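Local structure of 3-oxoacyl-[acyl-carrier-protein] synthase, mitochondrial (2IX4) at residues 12-15 with 20-23; 16-21 with 96-101; 65-68 with 73-76. The protein catalyses the chain-elongating condensation of mitochondrial fatty acid synthesis, adding two carbons from malonyl-ACP to a growing acyl chain, and works as a homodimer. All blocks are in the same frame, centred on the assembly; numbering follows the deposited sequence.

Interaction 1 of 3, residues 12-15 with 20-23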
loop_
_atom_site.group_PDB
_atom_site.type_symbol
_atom_site.label_atom_id
_atom_site.label_comp_id
_atom_site.label_asym_id
_atom_site.label_seq_id
_atom_site.Cartn_x
_atom_site.Cartn_y
_atom_site.Cartn_z
ATOM N N THR A 12 3.453 20.287 -6.976
ATOM C CA THR A 12 2.827 19.823 -8.224
ATOM C C THR A 12 3.552 20.397 -9.445
ATOM O O THR A 12 4.429 21.254 -9.292
ATOM C CB THR A 12 1.326 20.231 -8.298
ATOM O OG1 THR A 12 1.216 21.651 -8.470
ATOM C CG2 THR A 12 0.560 19.802 -7.049
ATOM N N PRO A 13 3.191 19.933 -10.663
ATOM C CA PRO A 13 3.697 20.563 -11.887
ATOM C C PRO A 13 3.280 22.028 -12.082
ATOM O O PRO A 13 3.781 22.688 -12.996
ATOM C CB PRO A 13 3.109 19.684 -12.998
ATOM C CG PRO A 13 2.838 18.373 -12.328
ATOM C CD PRO A 13 2.344 18.767 -10.981
ATOM N N LEU A 14 2.373 22.522 -11.240
ATOM C CA LEU A 14 2.000 23.937 -11.236
ATOM C C LEU A 14 2.739 24.713 -10.149
ATOM O O LEU A 14 2.446 25.888 -9.909
ATOM C CB LEU A 14 0.485 24.106 -11.068
ATOM C CG LEU A 14 -0.438 23.450 -12.104
ATOM C CD1 LEU A 14 -1.894 23.617 -11.694
ATOM C CD2 LEU A 14 -0.200 24.014 -13.503
ATOM N N GLY A 15 3.688 24.051 -9.489
ATOM C CA GLY A 15 4.543 24.710 -8.505
ATOM C C GLY A 15 4.609 24.027 -7.154
ATOM O O GLY A 15 3.807 23.144 -6.843
ATOM N N THR A 20 0.836 28.766 -4.860
ATOM C CA THR A 20 1.289 28.785 -6.250
ATOM C C THR A 20 0.485 27.835 -7.147
ATOM O O THR A 20 0.079 28.217 -8.246
ATOM C CB THR A 20 2.811 28.495 -6.349
ATOM O OG1 THR A 20 3.533 29.496 -5.618
ATOM C CG2 THR A 20 3.283 28.514 -7.801
ATOM N N THR A 21 0.257 26.612 -6.673
ATOM C CA THR A 21 -0.499 25.608 -7.431
ATOM C C THR A 21 -1.933 26.071 -7.712
ATOM O O THR A 21 -2.367 26.079 -8.865
ATOM C CB THR A 21 -0.501 24.235 -6.710
ATOM O OG1 THR A 21 0.829 23.706 -6.690
ATOM C CG2 THR A 21 -1.426 23.235 -7.412
ATOM N N TRP A 22 -2.644 26.465 -6.656
ATOM C CA TRP A 22 -4.029 26.934 -6.761
ATOM C C TRP A 22 -4.194 28.181 -7.641
ATOM O O TRP A 22 -5.136 28.254 -8.435
ATOM C CB TRP A 22 -4.617 27.187 -5.365
ATOM C CG TRP A 22 -6.070 27.581 -5.369
ATOM C CD1 TRP A 22 -6.584 28.810 -5.074
ATOM C CD2 TRP A 22 -7.189 26.742 -5.685
ATOM N NE1 TRP A 22 -7.953 28.789 -5.183
ATOM C CE2 TRP A 22 -8.350 27.533 -5.558
ATOM C CE3 TRP A 22 -7.322 25.397 -6.062
ATOM C CZ2 TRP A 22 -9.634 27.023 -5.791
ATOM C CZ3 TRP A 22 -8.597 24.891 -6.298
ATOM C CH2 TRP A 22 -9.736 25.705 -6.160
ATOM N N ARG A 23 -3.284 29.147 -7.500
ATOM C CA ARG A 23 -3.333 30.377 -8.294
ATOM C C ARG A 23 -3.208 30.066 -9.783
ATOM O O ARG A 23 -4.010 30.534 -10.590
ATOM C CB ARG A 23 -2.229 31.352 -7.879
ATOM C CG ARG A 23 -2.599 32.818 -8.077
ATOM C CD ARG A 23 -1.540 33.620 -8.838
ATOM N NE ARG A 23 -0.161 33.285 -8.478
ATOM C CZ ARG A 23 0.763 32.858 -9.337
ATOM N NH1 ARG A 23 0.474 32.716 -10.627
ATOM N NH2 ARG A 23 1.987 32.582 -8.907
#

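Interaction 2 of 3, residues 16-21 with 96-101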
loop_
_atom_site.group_PDB
_atom_site.type_symbol
_atom_site.label_atom_id
_atom_site.label_comp_id
_atom_site.label_asym_id
_atom_site.label_seq_id
_atom_site.Cartn_x
_atom_site.Cartn_y
_atom_site.Cartn_z
ATOM N N ARG A 16 5.587 24.438 -6.354
ATOM C CA ARG A 16 5.704 23.970 -4.985
ATOM C C ARG A 16 4.906 24.907 -4.089
ATOM O O ARG A 16 5.104 26.124 -4.122
ATOM C CB ARG A 16 7.178 23.914 -4.565
ATOM C CG ARG A 16 7.435 23.426 -3.138
ATOM C CD ARG A 16 7.606 24.587 -2.174
ATOM N NE ARG A 16 8.670 25.484 -2.619
ATOM C CZ ARG A 16 8.881 26.707 -2.144
ATOM N NH1 ARG A 16 8.103 27.205 -1.189
ATOM N NH2 ARG A 16 9.877 27.433 -2.626
ATOM N N GLY A 17 3.999 24.336 -3.299
ATOM C CA GLY A 17 3.156 25.121 -2.399
ATOM C C GLY A 17 1.717 25.213 -2.868
ATOM O O GLY A 17 1.448 25.227 -4.074
ATOM N N VAL A 18 0.795 25.275 -1.908
ATOM C CA VAL A 18 -0.642 25.392 -2.186
ATOM C C VAL A 18 -0.972 26.698 -2.921
ATOM O O VAL A 18 -1.672 26.678 -3.934
ATOM C CB VAL A 18 -1.497 25.256 -0.886
ATOM C CG1 VAL A 18 -2.964 25.579 -1.150
ATOM C CG2 VAL A 18 -1.375 23.852 -0.303
ATOM N N GLU A 19 -0.449 27.815 -2.415
ATOM C CA GLU A 19 -0.693 29.138 -3.000
ATOM C C GLU A 19 -0.383 29.164 -4.501
ATOM O O GLU A 19 -1.245 29.518 -5.309
ATOM C CB GLU A 19 0.117 30.209 -2.259
ATOM C CG GLU A 19 -0.341 31.655 -2.503
ATOM C CD GLU A 19 0.292 32.303 -3.733
ATOM O OE1 GLU A 19 1.496 32.069 -3.993
ATOM O OE2 GLU A 19 -0.416 33.063 -4.434
ATOM N N THR A 20 0.836 28.766 -4.860
ATOM C CA THR A 20 1.289 28.785 -6.250
ATOM C C THR A 20 0.485 27.835 -7.147
ATOM O O THR A 20 0.079 28.217 -8.246
ATOM C CB THR A 20 2.811 28.495 -6.349
ATOM O OG1 THR A 20 3.533 29.496 -5.618
ATOM C CG2 THR A 20 3.283 28.514 -7.801
ATOM N N THR A 21 0.257 26.612 -6.673
ATOM C CA THR A 21 -0.499 25.608 -7.431
ATOM C C THR A 21 -1.933 26.071 -7.712
ATOM O O THR A 21 -2.367 26.079 -8.865
ATOM C CB THR A 21 -0.501 24.235 -6.710
ATOM O OG1 THR A 21 0.829 23.706 -6.690
ATOM C CG2 THR A 21 -1.426 23.235 -7.412
ATOM N N ALA A 96 4.254 17.606 3.370
ATOM C CA ALA A 96 3.868 17.382 4.763
ATOM C C ALA A 96 4.308 18.538 5.648
ATOM O O ALA A 96 3.573 18.943 6.546
ATOM C CB ALA A 96 4.428 16.069 5.282
ATOM N N ASP A 97 5.499 19.070 5.380
ATOM C CA ASP A 97 6.028 20.206 6.134
ATOM C C ASP A 97 5.169 21.456 5.966
ATOM O O ASP A 97 4.944 22.197 6.929
ATOM C CB ASP A 97 7.467 20.511 5.719
ATOM C CG ASP A 97 8.163 21.448 6.689
ATOM O OD1 ASP A 97 8.415 22.612 6.312
ATOM O OD2 ASP A 97 8.438 21.023 7.835
ATOM N N GLU A 98 4.707 21.694 4.739
ATOM C CA GLU A 98 3.809 22.811 4.453
ATOM C C GLU A 98 2.467 22.627 5.159
ATOM O O GLU A 98 1.975 23.549 5.812
ATOM C CB GLU A 98 3.597 22.977 2.943
ATOM C CG GLU A 98 2.744 24.189 2.576
ATOM C CD GLU A 98 2.268 24.193 1.130
ATOM O OE1 GLU A 98 2.619 23.271 0.357
ATOM O OE2 GLU A 98 1.536 25.136 0.769
ATOM N N ALA A 99 1.886 21.433 5.020
ATOM C CA ALA A 99 0.609 21.101 5.655
ATOM C C ALA A 99 0.641 21.267 7.177
ATOM O O ALA A 99 -0.266 21.862 7.759
ATOM C CB ALA A 99 0.175 19.685 5.275
ATOM N N LEU A 100 1.691 20.749 7.812
ATOM C CA LEU A 100 1.830 20.818 9.270
ATOM C C LEU A 100 2.036 22.240 9.789
ATOM O O LEU A 100 1.514 22.603 10.850
ATOM C CB LEU A 100 2.956 19.896 9.755
ATOM C CG LEU A 100 2.649 18.393 9.694
ATOM C CD1 LEU A 100 3.935 17.584 9.691
ATOM C CD2 LEU A 100 1.737 17.964 10.843
ATOM N N ARG A 101 2.792 23.042 9.045
ATOM C CA ARG A 101 3.000 24.444 9.411
ATOM C C ARG A 101 1.727 25.262 9.191
ATOM O O ARG A 101 1.408 26.149 9.983
ATOM C CB ARG A 101 4.198 25.034 8.666
ATOM C CG ARG A 101 5.516 24.446 9.147
ATOM C CD ARG A 101 6.730 25.061 8.482
ATOM N NE ARG A 101 7.939 24.326 8.849
ATOM C CZ ARG A 101 8.676 24.568 9.931
ATOM N NH1 ARG A 101 8.356 25.546 10.771
ATOM N NH2 ARG A 101 9.752 23.829 10.171
HETATM O O HOH W 1 1.431 27.782 0.118
#

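Interaction 3 of 3, residues 65-68 with 73-76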
loop_
_atom_site.group_PDB
_atom_site.type_symbol
_atom_site.label_atom_id
_atom_site.label_comp_id
_atom_site.label_asym_id
_atom_site.label_seq_id
_atom_site.Cartn_x
_atom_site.Cartn_y
_atom_site.Cartn_z
ATOM N N VAL A 65 7.362 18.638 -11.731
ATOM C CA VAL A 65 7.570 19.550 -10.612
ATOM C C VAL A 65 8.746 20.476 -10.951
ATOM O O VAL A 65 9.810 19.995 -11.341
ATOM C CB VAL A 65 7.871 18.770 -9.308
ATOM C CG1 VAL A 65 8.441 19.695 -8.233
ATOM C CG2 VAL A 65 6.622 18.048 -8.812
ATOM N N PRO A 66 8.553 21.805 -10.820
ATOM C CA PRO A 66 9.668 22.732 -11.019
ATOM C C PRO A 66 10.657 22.716 -9.850
ATOM O O PRO A 66 10.270 22.950 -8.698
ATOM C CB PRO A 66 8.979 24.097 -11.133
ATOM C CG PRO A 66 7.725 23.953 -10.368
ATOM C CD PRO A 66 7.297 22.514 -10.502
ATOM N N TYR A 67 11.920 22.434 -10.159
ATOM C CA TYR A 67 12.993 22.408 -9.165
ATOM C C TYR A 67 13.688 23.757 -9.110
ATOM O O TYR A 67 13.724 24.478 -10.104
ATOM C CB TYR A 67 14.024 21.331 -9.521
ATOM C CG TYR A 67 13.642 19.904 -9.168
ATOM C CD1 TYR A 67 14.533 19.080 -8.480
ATOM C CD2 TYR A 67 12.407 19.370 -9.538
ATOM C CE1 TYR A 67 14.198 17.765 -8.161
ATOM C CE2 TYR A 67 12.065 18.060 -9.220
ATOM C CZ TYR A 67 12.966 17.264 -8.533
ATOM O OH TYR A 67 12.631 15.966 -8.217
ATOM N N GLY A 68 14.247 24.095 -7.953
ATOM C CA GLY A 68 14.991 25.342 -7.809
ATOM C C GLY A 68 14.926 25.917 -6.411
ATOM O O GLY A 68 14.150 25.453 -5.574
ATOM N N GLU A 73 9.253 26.883 -6.222
ATOM C CA GLU A 73 10.077 25.793 -6.758
ATOM C C GLU A 73 10.466 24.778 -5.679
ATOM O O GLU A 73 10.607 25.129 -4.504
ATOM C CB GLU A 73 11.337 26.349 -7.433
ATOM C CG GLU A 73 11.056 27.246 -8.634
ATOM C CD GLU A 73 12.315 27.849 -9.240
ATOM O OE1 GLU A 73 12.318 28.083 -10.464
ATOM O OE2 GLU A 73 13.298 28.092 -8.505
ATOM N N PHE A 74 10.634 23.522 -6.090
ATOM C CA PHE A 74 11.029 22.445 -5.185
ATOM C C PHE A 74 12.552 22.353 -5.098
ATOM O O PHE A 74 13.214 22.039 -6.087
ATOM C CB PHE A 74 10.432 21.115 -5.665
ATOM C CG PHE A 74 10.930 19.911 -4.915
ATOM C CD1 PHE A 74 10.397 19.579 -3.671
ATOM C CD2 PHE A 74 11.922 19.095 -5.461
ATOM C CE1 PHE A 74 10.850 18.460 -2.977
ATOM C CE2 PHE A 74 12.385 17.977 -4.775
ATOM C CZ PHE A 74 11.848 17.656 -3.531
ATOM N N ASP A 75 13.098 22.624 -3.914
ATOM C CA ASP A 75 14.548 22.613 -3.704
ATOM C C ASP A 75 15.062 21.234 -3.284
ATOM O O ASP A 75 14.922 20.834 -2.127
ATOM C CB ASP A 75 14.946 23.673 -2.665
ATOM C CG ASP A 75 16.448 23.892 -2.587
ATOM O OD1 ASP A 75 17.201 23.306 -3.396
ATOM O OD2 ASP A 75 16.881 24.668 -1.708
ATOM N N GLU A 76 15.672 20.524 -4.232
ATOM C CA GLU A 76 16.226 19.184 -3.981
ATOM C C GLU A 76 17.334 19.177 -2.918
ATOM O O GLU A 76 17.555 18.165 -2.259
ATOM C CB GLU A 76 16.711 18.531 -5.289
ATOM C CG GLU A 76 18.049 19.053 -5.856
ATOM C CD GLU A 76 17.968 20.449 -6.473
ATOM O OE1 GLU A 76 16.849 20.934 -6.756
ATOM O OE2 GLU A 76 19.037 21.067 -6.682
#

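Interaction 1 of 3, residues 12-15 with 20-23
Thr12 and Thr21 meet tip to tip through their hydroxyls, OG1 to OG1 at 2.7 Å, a hydrogen bond between two groups that can each give or take a proton. Methyls line the same approach: Thr21 CG2 lies 4.0 Å from Thr12 CG2, the apolar half of a residue type that can bond and pack at once. Beside this pair, Leu14 CD1 rests against Thr21 O at 3.8 Å, and Thr20 turns its methyl, not its hydroxyl, to the loop, with CG2 3.5 Å from Leu14 O. The loop itself is a type I beta turn from Thr12 to Gly15, a tight hairpin that folds strand 3-12 back on strand 15-16 just ahead of helix 18-26. Thr12 OG1 sits between its own backbone N and carbonyl carbon (chi1 70°), where it accepts Leu14 N at 3.1 Å in an ST turn, and this second bond helps fix the hydroxyl that Thr21 meets. Gly15 closes the hairpin with phi 128° and psi 166°, angles that bring any CB too close to the carbonyl oxygen before it; a CB would also strike Thr20 CG2. Farther out, helix 364-378 backs the pair, with Val367 touching Thr12 and Phe371 touching Thr21.

Interaction 2 of 3, residues 16-21 with 96-101
Glu98 reaches from helix 87-102 to the first turn of helix 18-26 and receives the backbone N-H of Val18 on its carboxylate. This hydrogen bond, Val18 N to Glu98 OE2, is 2.8 Å long and almost perfectly straight at 177°, and it uses the syn lone pair of the oxygen. An extended chain makes the reach possible: CG stands anti to the backbone N (chi1 -176°) and CD continues the same line, so that the side chain at full stretch spans the gap between the two helices. The same OE2 takes a further hydrogen bond from a water at 2.7 Å, which in turn accepts Glu19 N at 3.2 Å, so the carboxylate serves two successive amides of the helix start, one directly and one through solvent. OE1 is held by Met10 N of strand 3-12, which helps fix the rotation of the carboxylate.

Van der Waals contacts are few. Val18 CG2 lies 3.4 Å from Glu98 OE2, its side chain crossing that of Glu98 obliquely, while Gly17 CA approaches Glu98 OE1 at 3.4 Å. Gly17 is the N-cap residue and has no side chain to cap with; its backbone angles by themselves call for glycine.

A glutamine here has no negative charge, and its NH2 would probably leave either Val18 N or Met10 N without an acceptor. A carboxylate at a helix N-terminus would be expected to interact favourably with the helix dipole, so Glu98 probably supplies from a distant helix the capping that Gly17 cannot.

Interaction 3 of 3, residues 65-68 with 73-76
Tyr67 turns CG beside its backbone N (chi1 -79°) and Phe74 sets its own CG anti to the backbone N (chi1 172°), and the two side chains thereby run side by side in the same direction. The edge of Phe74 meets the face of Tyr67 in a T-shaped stack, centroids 5.0 Å apart and planes at 73°, with Phe74 CD2 over the centre of the tyrosine ring. At the rim of that ring Glu76 OE1 comes within 3.4 Å of Tyr67 CD1, close to the ring plane. On the same side, Val65 CG1 packs on Phe74 CB at 3.5 Å. The backbones beneath form a single beta bridge: Phe74 N gives a straight bond of 2.7 Å to Pro66 O, in the carbonyl plane, and Gly68 N a bond of 3.0 Å to Phe74 O, from well above that carbonyl's plane. The backbone angles of Gly68 themselves call for glycine, and a CB would also collide with Glu73 OE2, which bonds to Asn70 N. Tyrosine suits its place because its hydroxyl bonds to Tyr91 OH, while the apolar, buried Phe74 meets the Tyr91 ring edge-to-face. The chemistry thus divides: backbone amides close the loop, and the Tyr67 hydroxyl and the Phe74 ring join it to helix 87-102.

All three contacts lie on the same side of the chain's centre, with their own centres 10 to 13 Å apart, inside the N-terminal beta-ketoacyl synthase domain. Interactions 1 and 2 share Thr20 and Thr21 of helix 18-26: the first ties the helix to the hairpin before it, the second ties its start to helix 87-102. Interaction 3 follows interaction 1 along the chain and is nested within the long loop that interaction 2 closes. It meets both neighbours, as Pro66 packs on Thr12 and Gly15, and Arg16 NE makes a probable hydrogen bond to Glu73 O. Together they hold the chain round the end of strand 3-12 in the core sheet of the thiolase-like fold.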